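Local coordinates for beta-galactosidase (Bacillus circulans subsp. alkalophilus, PDB 3TTY), which hydrolyses the terminal non-reducing beta-D-galactose residues of beta-galactosides, as a TIM-barrel glycoside hydrolase, at the interface of chains A and B. Numbering follows the deposited sequence. Chains: chain A/B, Beta-galactosidase.

Contact 1: the interface of chains A and B. Residues chain A 491, 495-497; chain B 351-352, 356-357.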
loop_
_atom_site.group_PDB
_atom_site.type_symbol
_atom_site.label_atom_id
_atom_site.label_comp_id
_atom_site.label_asym_id
_atom_site.label_seq_id
_atom_site.Cartn_x
_atom_site.Cartn_y
_atom_site.Cartn_z
ATOM N N VAL A 491 19.682 -25.075 -4.685
ATOM C CA VAL A 491 20.218 -24.532 -5.938
ATOM C C VAL A 491 21.726 -24.286 -5.937
ATOM O O VAL A 491 22.376 -24.341 -4.890
ATOM C CB VAL A 491 19.533 -23.207 -6.308
ATOM C CG1 VAL A 491 18.025 -23.414 -6.496
ATOM C CG2 VAL A 491 19.820 -22.144 -5.238
ATOM N N ASP A 495 21.106 -20.079 -9.148
ATOM C CA ASP A 495 19.729 -20.324 -8.754
ATOM C C ASP A 495 19.107 -21.404 -9.626
ATOM O O ASP A 495 17.895 -21.367 -9.899
ATOM C CB ASP A 495 18.876 -19.048 -8.829
ATOM C CG ASP A 495 17.579 -19.188 -8.055
ATOM O OD1 ASP A 495 17.616 -19.851 -6.992
ATOM O OD2 ASP A 495 16.525 -18.682 -8.515
ATOM N N LEU A 496 19.940 -22.339 -10.084
ATOM C CA LEU A 496 19.453 -23.500 -10.824
ATOM C C LEU A 496 19.362 -24.682 -9.864
ATOM O O LEU A 496 20.290 -24.939 -9.087
ATOM C CB LEU A 496 20.383 -23.857 -11.983
ATOM C CG LEU A 496 20.597 -22.893 -13.155
ATOM C CD1 LEU A 496 21.795 -23.349 -14.017
ATOM C CD2 LEU A 496 19.324 -22.698 -14.001
ATOM N N VAL A 497 18.248 -25.397 -9.909
ATOM C CA VAL A 497 18.021 -26.486 -8.971
ATOM C C VAL A 497 19.030 -27.607 -9.174
ATOM O O VAL A 497 19.309 -28.028 -10.310
ATOM C CB VAL A 497 16.592 -27.042 -9.082
ATOM C CG1 VAL A 497 16.435 -28.264 -8.210
ATOM C CG2 VAL A 497 15.587 -25.983 -8.694
ATOM N N VAL B 351 13.720 -25.707 -13.990
ATOM C CA VAL B 351 14.974 -25.849 -13.266
ATOM C C VAL B 351 15.629 -24.629 -12.566
ATOM O O VAL B 351 16.337 -24.840 -11.596
ATOM C CB VAL B 351 16.000 -26.640 -14.139
ATOM C CG1 VAL B 351 17.385 -26.526 -13.588
ATOM C CG2 VAL B 351 15.581 -28.105 -14.230
ATOM N N GLY B 352 15.424 -23.377 -12.987
ATOM C CA GLY B 352 14.619 -22.984 -14.115
ATOM C C GLY B 352 13.802 -21.704 -13.962
ATOM O O GLY B 352 12.656 -21.702 -14.378
ATOM N N LYS B 356 10.241 -23.003 -11.079
ATOM C CA LYS B 356 10.961 -24.194 -10.621
ATOM C C LYS B 356 10.346 -24.814 -9.366
ATOM O O LYS B 356 10.546 -25.998 -9.104
ATOM C CB LYS B 356 12.463 -23.923 -10.420
ATOM C CG LYS B 356 12.796 -22.776 -9.463
ATOM C CD LYS B 356 14.284 -22.455 -9.518
ATOM C CE LYS B 356 14.658 -21.324 -8.552
ATOM N NZ LYS B 356 14.243 -19.986 -9.066
ATOM N N TYR B 357 9.584 -24.035 -8.601
ATOM C CA TYR B 357 8.874 -24.600 -7.450
ATOM C C TYR B 357 7.359 -24.743 -7.675
ATOM O O TYR B 357 6.576 -24.834 -6.724
ATOM C CB TYR B 357 9.231 -23.846 -6.156
ATOM C CG TYR B 357 10.732 -23.709 -6.023
ATOM C CD1 TYR B 357 11.556 -24.826 -6.139
ATOM C CD2 TYR B 357 11.329 -22.456 -5.851
ATOM C CE1 TYR B 357 12.932 -24.707 -6.060
ATOM C CE2 TYR B 357 12.703 -22.321 -5.769
ATOM C CZ TYR B 357 13.503 -23.450 -5.877
ATOM O OH TYR B 357 14.875 -23.326 -5.801
#

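Contact 2: the interface of chains A and B. Residues chain A 516, 518, 565-566; chain B 320-321, 323, 371.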
loop_
_atom_site.group_PDB
_atom_site.type_symbol
_atom_site.label_atom_id
_atom_site.label_comp_id
_atom_site.label_asym_id
_atom_site.label_seq_id
_atom_site.Cartn_x
_atom_site.Cartn_y
_atom_site.Cartn_z
ATOM N N GLU A 516 9.552 -33.495 -0.470
ATOM C CA GLU A 516 8.748 -32.320 -0.819
ATOM C C GLU A 516 8.643 -31.382 0.375
ATOM O O GLU A 516 8.892 -31.784 1.511
ATOM C CB GLU A 516 7.345 -32.717 -1.309
ATOM C CG GLU A 516 6.499 -33.462 -0.276
ATOM C CD GLU A 516 5.165 -33.894 -0.836
ATOM O OE1 GLU A 516 4.340 -34.426 -0.069
ATOM O OE2 GLU A 516 4.940 -33.714 -2.054
ATOM N N ASP A 518 6.268 -28.447 2.501
ATOM C CA ASP A 518 4.924 -27.938 2.735
ATOM C C ASP A 518 4.920 -26.549 3.396
ATOM O O ASP A 518 5.504 -26.353 4.462
ATOM C CB ASP A 518 4.154 -28.923 3.604
ATOM C CG ASP A 518 2.710 -28.523 3.787
ATOM O OD1 ASP A 518 2.117 -28.009 2.814
ATOM O OD2 ASP A 518 2.181 -28.710 4.905
ATOM N N TYR A 565 -0.686 -34.844 7.244
ATOM C CA TYR A 565 -0.450 -36.089 6.497
ATOM C C TYR A 565 0.966 -36.650 6.624
ATOM O O TYR A 565 1.184 -37.840 6.377
ATOM C CB TYR A 565 -0.836 -35.945 5.021
ATOM C CG TYR A 565 0.131 -35.136 4.182
ATOM C CD1 TYR A 565 0.064 -33.750 4.147
ATOM C CD2 TYR A 565 1.103 -35.765 3.415
ATOM C CE1 TYR A 565 0.944 -33.015 3.376
ATOM C CE2 TYR A 565 1.990 -35.041 2.645
ATOM C CZ TYR A 565 1.908 -33.668 2.627
ATOM O OH TYR A 565 2.792 -32.953 1.859
ATOM N N TYR A 566 1.927 -35.811 7.004
ATOM C CA TYR A 566 3.289 -36.301 7.227
ATOM C C TYR A 566 3.579 -36.666 8.688
ATOM O O TYR A 566 4.730 -36.893 9.069
ATOM C CB TYR A 566 4.338 -35.330 6.696
ATOM C CG TYR A 566 3.995 -33.860 6.815
ATOM C CD1 TYR A 566 4.455 -33.096 7.884
ATOM C CD2 TYR A 566 3.251 -33.231 5.834
ATOM C CE1 TYR A 566 4.163 -31.743 7.974
ATOM C CE2 TYR A 566 2.958 -31.884 5.912
ATOM C CZ TYR A 566 3.410 -31.141 6.980
ATOM O OH TYR A 566 3.097 -29.798 7.037
ATOM N N SER B 320 1.119 -24.314 -0.440
ATOM C CA SER B 320 0.534 -25.406 0.313
ATOM C C SER B 320 0.466 -26.673 -0.531
ATOM O O SER B 320 0.023 -26.632 -1.674
ATOM C CB SER B 320 -0.881 -25.013 0.738
ATOM O OG SER B 320 -1.028 -25.132 2.138
ATOM N N ALA B 321 0.890 -27.801 0.031
ATOM C CA ALA B 321 0.784 -29.074 -0.680
ATOM C C ALA B 321 -0.672 -29.485 -0.798
ATOM O O ALA B 321 -1.487 -29.139 0.056
ATOM C CB ALA B 321 1.579 -30.158 0.025
ATOM N N ARG B 323 -3.136 -32.184 -0.091
ATOM C CA ARG B 323 -3.086 -33.337 0.813
ATOM C C ARG B 323 -3.420 -34.614 0.026
ATOM O O ARG B 323 -4.008 -34.547 -1.059
ATOM C CB ARG B 323 -4.040 -33.187 2.009
ATOM C CG ARG B 323 -4.109 -31.817 2.702
ATOM C CD ARG B 323 -2.977 -31.516 3.687
ATOM N NE ARG B 323 -2.026 -30.599 3.081
ATOM C CZ ARG B 323 -1.102 -29.885 3.721
ATOM N NH1 ARG B 323 -0.968 -29.931 5.038
ATOM N NH2 ARG B 323 -0.302 -29.110 3.015
ATOM N N ARG B 371 5.173 -39.479 -3.681
ATOM C CA ARG B 371 3.764 -39.339 -3.303
ATOM C C ARG B 371 2.959 -38.724 -4.442
ATOM O O ARG B 371 1.914 -39.251 -4.843
ATOM C CB ARG B 371 3.656 -38.453 -2.066
ATOM C CG ARG B 371 2.320 -38.498 -1.386
ATOM C CD ARG B 371 2.165 -37.295 -0.461
ATOM N NE ARG B 371 0.917 -36.645 -0.794
ATOM C CZ ARG B 371 0.779 -35.380 -1.157
ATOM N NH1 ARG B 371 1.817 -34.553 -1.196
ATOM N NH2 ARG B 371 -0.429 -34.945 -1.457
HETATM O O HOH W 1 0.041 -26.289 4.801
#

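Contact 1: the interface of chains A and B
A:Val497 pushes its CG2 methyl into the bend between B:Lys356 and B:Tyr357. The methyl lies 3.9 Å from CD, midway along the lysine chain, and 4.0 Å from ring carbon CE1 of the tyrosine, so one branch of the valine touches both. It is placed there by the rotation about CA-CB: CG1 lies opposite the backbone N (chi1 174°), leaving CG2 on the B:Lys356 side. The lysine itself helps shape this surface, because its CG sits over the centre of the B:Tyr357 ring, 3.6 Å above the plane, and covers one face. At the far end of that ring the phenol OH meets CG1 of A:Val491, the two side chains crossing at about a right angle.

Beside this small apolar patch the backbones join. The amide N of A:Val497 donates to the carbonyl O of B:Val351 at 2.6 Å, a nearly straight bond. B:Val351 loses more surface to the partner than its neighbours here, and the peptide bond that follows it, leading into B:Gly352, is cis. A:Leu496 flanks this bond, its CD2 methyl approaching the backbone N of B:Gly352.

The rim is ionic. B:Lys356 is extended out to CE and then bends at its last torsion (chi4 -76°), carrying the ammonium group to the carboxylate of A:Asp495. Both partners come from loops, and the bridge closes the edge of a contact between the trimerisation domain of chain A and the catalytic domain of chain B that probably helps hold the trimer together. The lysine NZ reaches OD2 of A:Asp495 at 2.7 Å, coming from above the carboxylate plane, 42° out of it.

Contact 2: the interface of chains A and B
A:Tyr565, the residue with most surface buried here, sits between two arginines of chain B. On one side its CE1 lies over the centre of the B:Arg323 guanidinium, 3.8 Å from CZ, with ring and guanidinium planes 72° apart; the ring presents its edge to the flat face of the arginine. On the other side CE2 touches the CD methylene of B:Arg371. With CG between the backbone N and the carbonyl carbon (chi1 75°), the ring is carried out to lie between the two arginines, and A:Tyr566 turns its CD2 edge to one face, off toward the rim. The phenol OH donates to OE1 of A:Glu516 at 2.9 Å.

That same OE1 takes the salt bridge from B:Arg371, whose NH1 arrives at 2.8 Å on the syn lone pair. Two donors, one from each chain, therefore grip one oxygen, and the tyrosine probably helps to position the glutamate for the arginine.

A:Asp518 is gripped from both chains. Its OD1 accepts the backbone N of B:Ala321 at 3.0 Å, almost in line with the C-O bond, and NH2 of B:Arg323 at 2.7 Å, from the same face of the carboxylate. This NH2 leans over the carboxylate, 39° out of its plane at OD1, and also comes within 3.1 Å of OD2. From within chain A, OD2 is steadied by the phenol OH of A:Tyr566, 2.6 Å away on the anti lone pair, and a water links it to OG of B:Ser320. B:Arg323 NH2 also donates to the carbonyl O of B:Ala321, tying the arginine to its own loop. With an alanine at A:Asp518, the B:Arg323 charge and the B:Ala321 amide would probably be left without their shared acceptor.

A:Glu516 and A:Asp518 project from strand 512-519, backed by the loop of A:Tyr565 and A:Tyr566; facing them are the 320-323 loop of chain B and B:Arg371, the first residue of helix 371-386.

Contact 1 and contact 2 lie about 20 Å apart, measured between the centres of their C-alpha atoms, and are patches of one interface that share no residue. In both, chain A contributes residues of its trimerisation domain and chain B residues of its catalytic domain, so unlike surfaces of two copies meet. Such a head-to-tail arrangement would suit a closed trimer; the deposited assembly holds three copies, in which it may repeat. B:Lys356 and B:Tyr357 of contact 1 also neighbour galactose-pocket residues in sequence, so assembly may help steady the pocket's rim.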